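Split-Soret cytochrome c (PDB 1H21) carries two heme c groups and one iron-sulfur cluster, probably [2Fe-2S], per subunit of a heme-linked homodimer and may take part in electron transfer during sulfate reduction. Local coordinates at residues 21-26 and 186-191; 111-115 and 181-185. One frame throughout, in Å; residues are numbered along the deposited sequence.

Overall arrangement
Both contacts are built on helix 165-192, and their centres lie 12 Å apart. Contact 2 is the buried one, about 8 Å from the centre of the chain, where helix 102-118 packs obliquely against residues 181-185. Contact 1 sits one turn further on, at the surface, about 17 Å from that centre, where the extended loop ahead of helix 26-38 crosses residues 186-191. The two touch through Pro26 and Leu24, which pack on Ala183, and through Pro26 on Glu184. Each has a lysine-carboxylate salt bridge, but contact 1 adds side-chain-to-backbone hydrogen bonds, whereas contact 2 relies on aliphatic and aromatic packing. Along the sequence, contact 2 is nested inside the loop closed by contact 1.

Contact 1 (21-26 and 186-191); sequences PHKLDP and INTKID
Residues 21-24 run as an extended loop, with psi between 137° and 168°, across the last turns of helix 165-192; Pro26 then turns into helix 26-38, with Asp25 at its N-cap. Residues 186-191 are regular helix. The register is set by Lys23 and Asn187, whose CA atoms lie 5.2 Å apart.

The hydrogen bonds centre on Asn187 (chi1 m, chi2 -17°), whose amide grips the backbone of one residue at both polar ends: Leu24 N donates to Asn187 OD1 at 2.8 Å, and Asn187 ND2 donates to Leu24 O at 3.1 Å. One helix turn on, the charged pair forms. Lys23 (chi1 -80°, chi2 -149° and between wells, chi3 and chi4 t) reaches across the helix surface until its NZ is 2.7 Å from Asp191 OD2, with a weak second bond from Lys23 NZ to Asp191 OD1 at 2.9 Å.

Apolar contacts lie on the inner side. Leu24 CD1 meets Ile186 CD1 at 3.6 Å. Pro21 CB is 3.8 Å from Ile190 CD1, and His22 C is 3.5 Å from Ile190 CD1. Helices 44-60 and 87-99 close over Ile186. The CA-to-CB bond of His22 points away from the helix, and its ring stacks on Tyr60.

An extended loop segment is thus held by an asparagine mimicking a backbone peptide: the two hydrogen bonds use only Leu24 N and O, while the leucine side chain packs separately on Ile186.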
loop_
_atom_site.group_PDB
_atom_site.type_symbol
_atom_site.label_atom_id
_atom_site.label_comp_id
_atom_site.label_asym_id
_atom_site.label_seq_id
_atom_site.Cartn_x
_atom_site.Cartn_y
_atom_site.Cartn_z
ATOM N N PRO A 21 -4.654 -22.008 7.524
ATOM C CA PRO A 21 -5.685 -21.022 7.869
ATOM C C PRO A 21 -6.604 -21.578 8.959
ATOM O O PRO A 21 -6.730 -22.792 9.103
ATOM C CB PRO A 21 -6.421 -20.824 6.542
ATOM C CG PRO A 21 -6.251 -22.161 5.857
ATOM C CD PRO A 21 -4.822 -22.502 6.146
ATOM N N HIS A 22 -7.169 -20.697 9.775
ATOM C CA HIS A 22 -8.072 -21.105 10.841
ATOM C C HIS A 22 -9.269 -20.175 10.735
ATOM O O HIS A 22 -9.088 -19.007 10.440
ATOM C CB HIS A 22 -7.424 -20.890 12.216
ATOM C CG HIS A 22 -6.225 -21.747 12.479
ATOM N ND1 HIS A 22 -6.318 -23.066 12.876
ATOM C CD2 HIS A 22 -4.903 -21.465 12.442
ATOM C CE1 HIS A 22 -5.108 -23.555 13.068
ATOM N NE2 HIS A 22 -4.230 -22.601 12.814
ATOM N N LYS A 23 -10.486 -20.694 10.870
ATOM C CA LYS A 23 -11.669 -19.828 10.840
ATOM C C LYS A 23 -11.565 -18.777 11.956
ATOM O O LYS A 23 -10.951 -19.021 13.013
ATOM C CB LYS A 23 -12.961 -20.636 11.015
ATOM C CG LYS A 23 -13.428 -21.308 9.751
ATOM C CD LYS A 23 -14.924 -21.409 9.728
ATOM C CE LYS A 23 -15.369 -21.806 8.339
ATOM N NZ LYS A 23 -16.848 -21.845 8.261
ATOM N N LEU A 24 -12.192 -17.625 11.747
ATOM C CA LEU A 24 -12.120 -16.561 12.732
ATOM C C LEU A 24 -13.500 -16.123 13.201
ATOM O O LEU A 24 -14.510 -16.475 12.600
ATOM C CB LEU A 24 -11.418 -15.347 12.100
ATOM C CG LEU A 24 -10.058 -15.528 11.411
ATOM C CD1 LEU A 24 -9.962 -14.643 10.157
ATOM C CD2 LEU A 24 -8.913 -15.265 12.401
ATOM N N ASP A 25 -13.532 -15.334 14.268
ATOM C CA ASP A 25 -14.776 -14.799 14.768
ATOM C C ASP A 25 -14.758 -13.347 14.327
ATOM O O ASP A 25 -14.048 -12.522 14.932
ATOM C CB ASP A 25 -14.821 -14.835 16.299
ATOM C CG ASP A 25 -16.108 -14.219 16.876
ATOM O OD1 ASP A 25 -16.994 -13.755 16.113
ATOM O OD2 ASP A 25 -16.233 -14.192 18.115
ATOM N N PRO A 26 -15.494 -13.014 13.241
ATOM C CA PRO A 26 -15.548 -11.637 12.736
ATOM C C PRO A 26 -15.784 -10.572 13.838
ATOM O O PRO A 26 -15.060 -9.557 13.889
ATOM C CB PRO A 26 -16.700 -11.707 11.734
ATOM C CG PRO A 26 -16.533 -13.051 11.151
ATOM C CD PRO A 26 -16.302 -13.905 12.384
ATOM N N ILE A 186 -12.184 -14.556 4.766
ATOM C CA ILE A 186 -11.275 -15.656 5.068
ATOM C C ILE A 186 -12.108 -16.909 5.341
ATOM O O ILE A 186 -11.880 -17.956 4.728
ATOM C CB ILE A 186 -10.351 -15.346 6.270
ATOM C CG1 ILE A 186 -9.233 -14.380 5.833
ATOM C CG2 ILE A 186 -9.766 -16.649 6.849
ATOM C CD1 ILE A 186 -8.492 -13.719 7.001
ATOM N N ASN A 187 -13.110 -16.774 6.211
ATOM C CA ASN A 187 -13.993 -17.884 6.561
ATOM C C ASN A 187 -14.581 -18.495 5.301
ATOM O O ASN A 187 -14.446 -19.700 5.060
ATOM C CB ASN A 187 -15.130 -17.411 7.462
ATOM C CG ASN A 187 -14.678 -17.145 8.875
ATOM O OD1 ASN A 187 -13.605 -17.588 9.305
ATOM N ND2 ASN A 187 -15.509 -16.428 9.627
ATOM N N THR A 188 -15.181 -17.655 4.466
ATOM C CA THR A 188 -15.775 -18.145 3.236
ATOM C C THR A 188 -14.745 -18.846 2.342
ATOM O O THR A 188 -15.062 -19.846 1.703
ATOM C CB THR A 188 -16.522 -16.995 2.518
ATOM O OG1 THR A 188 -17.457 -16.426 3.442
ATOM C CG2 THR A 188 -17.280 -17.478 1.280
ATOM N N LYS A 189 -13.506 -18.363 2.332
ATOM C CA LYS A 189 -12.452 -18.987 1.511
ATOM C C LYS A 189 -12.136 -20.406 2.024
ATOM O O LYS A 189 -12.010 -21.368 1.251
ATOM C CB LYS A 189 -11.171 -18.124 1.527
ATOM C CG LYS A 189 -9.947 -18.747 0.849
ATOM C CD LYS A 189 -10.233 -19.082 -0.609
ATOM C CE LYS A 189 -8.985 -19.582 -1.299
ATOM N NZ LYS A 189 -9.207 -19.896 -2.726
ATOM N N ILE A 190 -11.992 -20.515 3.337
ATOM C CA ILE A 190 -11.708 -21.790 3.952
ATOM C C ILE A 190 -12.816 -22.782 3.586
ATOM O O ILE A 190 -12.522 -23.954 3.301
ATOM C CB ILE A 190 -11.595 -21.673 5.497
ATOM C CG1 ILE A 190 -10.400 -20.787 5.896
ATOM C CG2 ILE A 190 -11.422 -23.042 6.103
ATOM C CD1 ILE A 190 -10.145 -20.678 7.421
ATOM N N ASP A 191 -14.075 -22.315 3.580
ATOM C CA ASP A 191 -15.237 -23.158 3.239
ATOM C C ASP A 191 -15.339 -23.538 1.778
ATOM O O ASP A 191 -15.423 -24.721 1.438
ATOM C CB ASP A 191 -16.552 -22.493 3.645
ATOM C CG ASP A 191 -16.764 -22.463 5.154
ATOM O OD1 ASP A 191 -16.164 -23.304 5.886
ATOM O OD2 ASP A 191 -17.527 -21.578 5.622
#

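Contact 2 (111-115 and 181-185)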
loop_
_atom_site.group_PDB
_atom_site.type_symbol
_atom_site.label_atom_id
_atom_site.label_comp_id
_atom_site.label_asym_id
_atom_site.label_seq_id
_atom_site.Cartn_x
_atom_site.Cartn_y
_atom_site.Cartn_z
ATOM N N GLU A 111 -13.166 -8.605 -3.579
ATOM C CA GLU A 111 -14.373 -8.469 -2.776
ATOM C C GLU A 111 -14.146 -7.475 -1.637
ATOM O O GLU A 111 -14.967 -6.581 -1.398
ATOM C CB GLU A 111 -14.823 -9.830 -2.218
ATOM C CG GLU A 111 -15.713 -9.706 -0.993
ATOM C CD GLU A 111 -16.796 -10.747 -0.910
ATOM O OE1 GLU A 111 -16.975 -11.525 -1.869
ATOM O OE2 GLU A 111 -17.490 -10.765 0.135
ATOM N N LEU A 112 -13.035 -7.634 -0.929
ATOM C CA LEU A 112 -12.701 -6.742 0.168
ATOM C C LEU A 112 -12.626 -5.285 -0.311
ATOM O O LEU A 112 -13.271 -4.413 0.272
ATOM C CB LEU A 112 -11.376 -7.179 0.789
ATOM C CG LEU A 112 -10.878 -6.350 1.956
ATOM C CD1 LEU A 112 -11.939 -6.330 3.060
ATOM C CD2 LEU A 112 -9.550 -6.942 2.429
ATOM N N PHE A 113 -11.898 -5.044 -1.404
ATOM C CA PHE A 113 -11.734 -3.701 -1.969
ATOM C C PHE A 113 -13.000 -3.088 -2.610
ATOM O O PHE A 113 -13.300 -1.923 -2.360
ATOM C CB PHE A 113 -10.551 -3.668 -2.947
ATOM C CG PHE A 113 -9.193 -3.712 -2.279
ATOM C CD1 PHE A 113 -9.056 -4.106 -0.946
ATOM C CD2 PHE A 113 -8.052 -3.373 -2.988
ATOM C CE1 PHE A 113 -7.808 -4.161 -0.331
ATOM C CE2 PHE A 113 -6.796 -3.425 -2.382
ATOM C CZ PHE A 113 -6.678 -3.822 -1.051
ATOM N N ARG A 114 -13.731 -3.849 -3.433
ATOM C CA ARG A 114 -14.969 -3.352 -4.066
ATOM C C ARG A 114 -16.018 -3.052 -2.990
ATOM O O ARG A 114 -16.765 -2.073 -3.077
ATOM C CB ARG A 114 -15.514 -4.378 -5.050
ATOM C CG ARG A 114 -14.669 -4.519 -6.286
ATOM C CD ARG A 114 -15.109 -5.645 -7.185
ATOM N NE ARG A 114 -14.128 -5.863 -8.249
ATOM C CZ ARG A 114 -14.051 -6.946 -9.023
ATOM N NH1 ARG A 114 -14.903 -7.959 -8.880
ATOM N NH2 ARG A 114 -13.123 -6.998 -9.970
ATOM N N TRP A 115 -16.026 -3.872 -1.945
ATOM C CA TRP A 115 -16.958 -3.697 -0.852
ATOM C C TRP A 115 -16.682 -2.355 -0.204
ATOM O O TRP A 115 -17.608 -1.562 0.018
ATOM C CB TRP A 115 -16.786 -4.838 0.158
ATOM C CG TRP A 115 -17.369 -4.561 1.521
ATOM C CD1 TRP A 115 -18.681 -4.672 1.899
ATOM C CD2 TRP A 115 -16.657 -4.092 2.677
ATOM N NE1 TRP A 115 -18.825 -4.296 3.221
ATOM C CE2 TRP A 115 -17.598 -3.934 3.718
ATOM C CE3 TRP A 115 -15.314 -3.786 2.927
ATOM C CZ2 TRP A 115 -17.241 -3.485 4.985
ATOM C CZ3 TRP A 115 -14.960 -3.338 4.186
ATOM C CH2 TRP A 115 -15.921 -3.191 5.202
ATOM N N LYS A 181 -14.982 -7.565 7.795
ATOM C CA LYS A 181 -15.212 -8.029 6.429
ATOM C C LYS A 181 -14.151 -9.026 5.954
ATOM O O LYS A 181 -14.465 -10.039 5.326
ATOM C CB LYS A 181 -15.262 -6.838 5.474
ATOM C CG LYS A 181 -15.491 -7.235 4.030
ATOM C CD LYS A 181 -16.773 -8.033 3.904
ATOM C CE LYS A 181 -17.061 -8.426 2.466
ATOM N NZ LYS A 181 -18.361 -9.137 2.364
ATOM N N ALA A 182 -12.888 -8.718 6.224
ATOM C CA ALA A 182 -11.787 -9.588 5.814
ATOM C C ALA A 182 -11.951 -10.946 6.477
ATOM O O ALA A 182 -11.701 -11.988 5.850
ATOM C CB ALA A 182 -10.417 -8.966 6.196
ATOM N N ALA A 183 -12.359 -10.916 7.749
ATOM C CA ALA A 183 -12.570 -12.132 8.523
ATOM C C ALA A 183 -13.624 -12.977 7.810
ATOM O O ALA A 183 -13.376 -14.143 7.504
ATOM C CB ALA A 183 -13.007 -11.801 9.948
ATOM N N GLU A 184 -14.753 -12.369 7.447
ATOM C CA GLU A 184 -15.797 -13.114 6.750
ATOM C C GLU A 184 -15.299 -13.727 5.455
ATOM O O GLU A 184 -15.638 -14.858 5.119
ATOM C CB GLU A 184 -16.983 -12.227 6.452
ATOM C CG GLU A 184 -17.665 -11.686 7.687
ATOM C CD GLU A 184 -19.017 -11.090 7.362
ATOM O OE1 GLU A 184 -19.205 -10.608 6.217
ATOM O OE2 GLU A 184 -19.904 -11.122 8.239
ATOM N N ILE A 185 -14.495 -12.978 4.724
ATOM C CA ILE A 185 -13.938 -13.458 3.470
ATOM C C ILE A 185 -13.012 -14.655 3.731
ATOM O O ILE A 185 -13.044 -15.652 2.996
ATOM C CB ILE A 185 -13.144 -12.327 2.767
ATOM C CG1 ILE A 185 -14.096 -11.206 2.369
ATOM C CG2 ILE A 185 -12.436 -12.858 1.528
ATOM C CD1 ILE A 185 -13.398 -9.947 1.913
#
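This is a helix-helix packing contact in the all-helical fold of the subunit: helices 102-118 and 165-192 run in roughly opposite directions, their local axes crossing obliquely at 145° and 10.3 Å apart at closest approach. Leu112 and Ala182 mark the register, with CA atoms 6.4 Å apart.

Start at Lys181, which buries the most surface here. Its aliphatic chain lies over one face of Trp115, with CG 3.7 Å from the centroid of the six-membered ring in a CH-pi contact, and touches CD1 of Leu112 from CG at 3.8 Å. The amine continues over the indole, NZ standing 4.9 Å from the centroid of the five-membered ring of Trp115 as a cation-pi partner, and also bonds to OE2 of Glu111 at 2.9 Å. OE1 of Glu111 accepts a hydrogen bond from Thr199 N. The Trp115 side chain is about 10 Å from that of Cys86, an inferred iron-sulfur ligand, so the contact lies near that site without being part of it.

Next, Ala182 puts its small CB 4.4 Å from CD2 of Leu112; both residues also pack on Ala92 of helix 87-99. Ala183 and Glu184 face Pro26 of helix 26-38, while Phe113 meets Trp82 of the second subunit edge-to-face.

One turn after Lys181, Ile185 closes the interface: its CD1 sits 3.6 Å from CB of Leu112 and 3.7 Å from CG of Glu111.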